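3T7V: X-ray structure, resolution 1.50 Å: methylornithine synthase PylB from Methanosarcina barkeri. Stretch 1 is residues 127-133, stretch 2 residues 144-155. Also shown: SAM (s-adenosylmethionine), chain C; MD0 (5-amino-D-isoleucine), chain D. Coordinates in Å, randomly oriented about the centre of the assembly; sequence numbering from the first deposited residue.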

# COMPACT_ATOMS: atom_id res chain seq x y z
N ARG A 127 -7.67 -21.06 10.06
CA ARG A 127 -8.86 -20.23 9.84
C ARG A 127 -8.58 -19.15 8.78
O ARG A 127 -9.45 -18.81 8.00
N PHE A 128 -7.33 -18.63 8.76
CA PHE A 128 -6.98 -17.64 7.74
C PHE A 128 -6.83 -18.33 6.39
O PHE A 128 -7.22 -17.77 5.36
N VAL A 129 -6.17 -19.48 6.36
CA VAL A 129 -5.99 -20.25 5.09
C VAL A 129 -7.38 -20.56 4.50
O VAL A 129 -7.56 -20.42 3.27
N GLU A 130 -8.37 -20.90 5.34
CA GLU A 130 -9.70 -21.21 4.80
C GLU A 130 -10.35 -19.95 4.26
O GLU A 130 -11.08 -19.99 3.25
N LEU A 131 -10.11 -18.83 4.94
CA LEU A 131 -10.63 -17.53 4.42
C LEU A 131 -10.02 -17.23 3.02
O LEU A 131 -10.75 -16.85 2.05
N VAL A 132 -8.73 -17.38 2.85
CA VAL A 132 -8.19 -17.16 1.51
C VAL A 132 -8.78 -18.12 0.47
O VAL A 132 -9.14 -17.67 -0.64
N GLN A 133 -8.97 -19.38 0.85
CA GLN A 133 -9.54 -20.36 -0.09
C GLN A 133 -10.94 -19.91 -0.50
O GLN A 133 -11.28 -19.96 -1.68
N MET A 144 -4.14 -10.16 -2.80
CA MET A 144 -3.06 -9.64 -1.96
C MET A 144 -3.49 -9.94 -0.53
O MET A 144 -4.67 -9.77 -0.19
N ILE A 145 -2.60 -10.46 0.27
CA ILE A 145 -2.87 -10.63 1.72
C ILE A 145 -2.00 -9.68 2.49
O ILE A 145 -0.77 -9.51 2.19
N SER A 146 -2.59 -9.09 3.55
CA SER A 146 -1.84 -8.25 4.48
C SER A 146 -2.21 -8.76 5.88
O SER A 146 -3.07 -8.18 6.54
N PRO A 147 -1.60 -9.86 6.32
CA PRO A 147 -2.04 -10.54 7.53
C PRO A 147 -1.17 -10.22 8.73
O PRO A 147 -1.36 -10.86 9.79
N GLY A 148 -0.19 -9.33 8.53
CA GLY A 148 0.88 -9.13 9.51
C GLY A 148 1.91 -10.23 9.39
O GLY A 148 1.95 -10.95 8.39
N LEU A 149 2.71 -10.39 10.44
CA LEU A 149 3.82 -11.31 10.37
C LEU A 149 3.32 -12.74 10.75
O LEU A 149 3.41 -13.23 11.90
N MET A 150 2.68 -13.34 9.78
CA MET A 150 2.14 -14.74 9.96
C MET A 150 3.42 -15.67 9.76
O MET A 150 4.44 -15.29 9.09
N ASP A 151 3.35 -16.87 10.34
CA ASP A 151 4.47 -17.76 10.19
C ASP A 151 4.66 -18.28 8.80
O ASP A 151 3.76 -18.25 7.95
N ASN A 152 5.87 -18.79 8.55
CA ASN A 152 6.16 -19.30 7.21
C ASN A 152 5.20 -20.45 6.82
O ASN A 152 4.79 -20.53 5.66
N ALA A 153 4.82 -21.34 7.71
CA ALA A 153 3.94 -22.41 7.31
C ALA A 153 2.60 -21.83 6.81
O ALA A 153 1.98 -22.36 5.91
N THR A 154 2.10 -20.78 7.48
CA THR A 154 0.81 -20.23 7.06
C THR A 154 1.00 -19.55 5.70
O THR A 154 0.11 -19.66 4.84
N LEU A 155 2.12 -18.84 5.50
CA LEU A 155 2.36 -18.20 4.19
C LEU A 155 2.33 -19.24 3.07
O LEU A 155 1.79 -19.03 1.96

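A single aromatic side chain accounts for most of this contact: Phe128 alone reaches four residues of the second stretch, drawn from a strand, a loop and the start of a helix, and no hydrogen bond crosses between the two segments. The example illustrates a general principle, that a helix can be held against a structurally mixed segment by one large apolar residue with smaller neighbours filling in beside it, while the polar groups find their partners outside the interface.

Phe128 lies on the helix of residues 127-133, its CA-to-CB bond directed toward the other stretch. With chi1 at 174° (t) and chi2 at 64°, the ring extends far enough for its tip to meet the strand: CZ lies 3.7 Å from CG2 of Ile145, which sits at the ring edge, near the ring plane. The same CZ is 3.9 Å from CB of Pro147, the residue following the strand. Nearer the backbone, CB of Phe128 lies 3.9 Å from CE of Met150, whose side chain points in with chi1 m, an off-well chi2 of -92° and chi3 t. CG2 of Thr154 also approaches the ring edge, 4.0 Å from CD2 of Phe128.

Two valines follow this residue in sequence and extend the apolar surface. Val132, one helical turn after Phe128, points toward the second stretch in the t rotamer and places its CG2 4.0 Å from CG2 of Ile145. That isoleucine adopts chi1 p and chi2 t, so its CG2 methyl meets both Phe128 and Val132. Val129, also t, leaves the helix sideways; its CG2 stands 4.0 Å from CG2 of Thr154.

Thr154 shows how a residue with two kinds of branch can serve two purposes. In its m rotamer the methyl packs against Phe128 and Val129, while OG1 donates to OD1 of Asp151 at 2.7 Å. Asp151, at the N-cap position with chi1 p, also accepts from the backbone: Thr154 N lies 2.9 Å from Asp151 OD1, a capping bond that satisfies an amide of the first helical turn.

The strand separates apolar packing from ligand binding. Ile145 points toward the helix, whereas the next residue, Ser146, points away with chi1 m, and its OG accepts a hydrogen bond of 2.9 Å from NE of the bound 5-amino-D-isoleucine. S-adenosylmethionine lies close to the backbone here, its CA 3.8 Å from Gly148 N, at a glycine whose positive phi of 78° suits a residue without a side chain.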

# COMPACT_ATOMS: atom_id res chain seq x y z
CB ARG A 127 -9.17 -19.47 11.15
CG ARG A 127 -9.67 -20.37 12.25
CD ARG A 127 -9.62 -19.70 13.67
NE ARG A 127 -10.20 -20.62 14.64
CZ ARG A 127 -10.05 -20.45 15.93
NH1 ARG A 127 -9.33 -19.48 16.43
NH2 ARG A 127 -10.70 -21.27 16.78
CB PHE A 128 -5.69 -16.95 8.17
CG PHE A 128 -5.18 -16.02 7.12
CD1 PHE A 128 -5.90 -14.88 6.73
CD2 PHE A 128 -4.00 -16.35 6.43
CE1 PHE A 128 -5.46 -13.99 5.69
CE2 PHE A 128 -3.55 -15.48 5.44
CZ PHE A 128 -4.27 -14.32 5.05
CB VAL A 129 -5.18 -21.55 5.37
CG1 VAL A 129 -5.08 -22.35 4.06
CG2 VAL A 129 -3.77 -21.16 5.88
CB GLU A 130 -10.57 -21.85 5.93
CG GLU A 130 -11.99 -22.31 5.50
CD GLU A 130 -12.66 -23.26 6.51
OE1 GLU A 130 -13.88 -23.54 6.34
OE2 GLU A 130 -11.98 -23.73 7.46
CB LEU A 131 -10.36 -16.36 5.42
CG LEU A 131 -10.94 -15.01 5.01
CD1 LEU A 131 -10.94 -14.20 6.33
CD2 LEU A 131 -10.06 -14.38 4.00
CB VAL A 132 -6.63 -17.35 1.56
CG1 VAL A 132 -6.01 -17.27 0.16
CG2 VAL A 132 -5.99 -16.26 2.46
CB GLN A 133 -9.60 -21.72 0.60
CG GLN A 133 -10.26 -22.79 -0.31
CD GLN A 133 -10.37 -24.14 0.36
OE1 GLN A 133 -9.76 -24.40 1.35
NE2 GLN A 133 -11.23 -24.99 -0.16
CB MET A 144 -2.95 -8.11 -2.13
CG MET A 144 -2.06 -7.47 -1.06
SD MET A 144 -1.89 -5.68 -1.52
CE MET A 144 -0.53 -5.85 -2.56
CB ILE A 145 -2.71 -12.11 2.16
CG1 ILE A 145 -1.29 -12.63 1.90
CG2 ILE A 145 -3.84 -12.97 1.63
CD1 ILE A 145 -1.02 -14.01 2.57
CB SER A 146 -2.28 -6.77 4.32
OG SER A 146 -2.17 -6.34 2.99
CB PRO A 147 -1.85 -12.01 7.13
CG PRO A 147 -0.56 -11.98 6.32
CD PRO A 147 -0.60 -10.66 5.53
CB LEU A 149 4.94 -10.77 11.25
CG LEU A 149 6.14 -11.69 11.29
CD1 LEU A 149 6.77 -11.67 9.90
CD2 LEU A 149 7.12 -11.25 12.35
CB MET A 150 0.93 -15.02 8.93
CG MET A 150 -0.56 -14.55 9.36
SD MET A 150 -0.92 -16.11 10.09
CE MET A 150 -2.68 -16.09 10.53
CB ASP A 151 4.50 -18.87 11.24
CG ASP A 151 3.35 -19.79 11.22
OD1 ASP A 151 2.82 -20.17 10.17
OD2 ASP A 151 3.02 -20.29 12.31
CB ASN A 152 7.58 -19.86 7.17
CG ASN A 152 8.63 -18.80 7.21
OD1 ASN A 152 8.35 -17.60 7.12
ND2 ASN A 152 9.91 -19.26 7.27
CB ALA A 153 3.69 -23.35 8.46
CB THR A 154 0.32 -19.25 8.07
OG1 THR A 154 0.28 -19.94 9.32
CG2 THR A 154 -1.12 -18.76 7.74
CB LEU A 155 3.71 -17.40 4.17
CG LEU A 155 3.65 -16.12 5.04
CD1 LEU A 155 5.10 -15.58 5.03
CD2 LEU A 155 2.62 -15.12 4.44
N SAM C . -1.54 -5.47 10.56
CA SAM C . -0.83 -5.73 9.40
C SAM C . 0.46 -5.02 9.29
O SAM C . 0.79 -4.18 10.16
OXT SAM C . 1.25 -5.39 8.36
CB SAM C . -1.35 -5.11 8.31
CG SAM C . -1.87 -3.73 8.35
SD SAM C . -1.11 -2.64 7.08
CE SAM C . -2.52 -2.26 6.07
C5' SAM C . -0.92 -1.13 7.99
C4' SAM C . 0.05 -0.35 7.49
O4' SAM C . -1.04 0.76 7.29
C3' SAM C . 1.08 -0.06 8.28
O3' SAM C . 1.97 -0.88 7.50
C2' SAM C . 1.19 1.37 7.73
O2' SAM C . 2.14 1.51 6.62
C1' SAM C . -0.20 1.91 7.34
N9 SAM C . -0.75 2.75 8.47
C8 SAM C . -1.20 2.37 9.71
N7 SAM C . -1.55 3.45 10.39
C5 SAM C . -1.34 4.54 9.58
C6 SAM C . -1.45 5.92 9.80
N6 SAM C . -1.87 6.44 10.95
N1 SAM C . -1.20 6.75 8.78
C2 SAM C . -0.75 6.29 7.57
N3 SAM C . -0.52 4.97 7.37
C4 SAM C . -0.84 4.10 8.38
C MD0 D . -4.29 1.10 1.29
N MD0 D . -5.90 1.23 3.11
O MD0 D . -3.98 0.51 0.24
CA MD0 D . -5.03 0.34 2.35
CB MD0 D . -4.03 -0.38 3.31
CD MD0 D . -2.64 -2.56 3.35
NE MD0 D . -1.99 -3.54 2.48
CG MD0 D . -3.27 -1.46 2.49
CG2 MD0 D . -3.01 0.58 3.98
OXT MD0 D . -4.03 2.28 1.52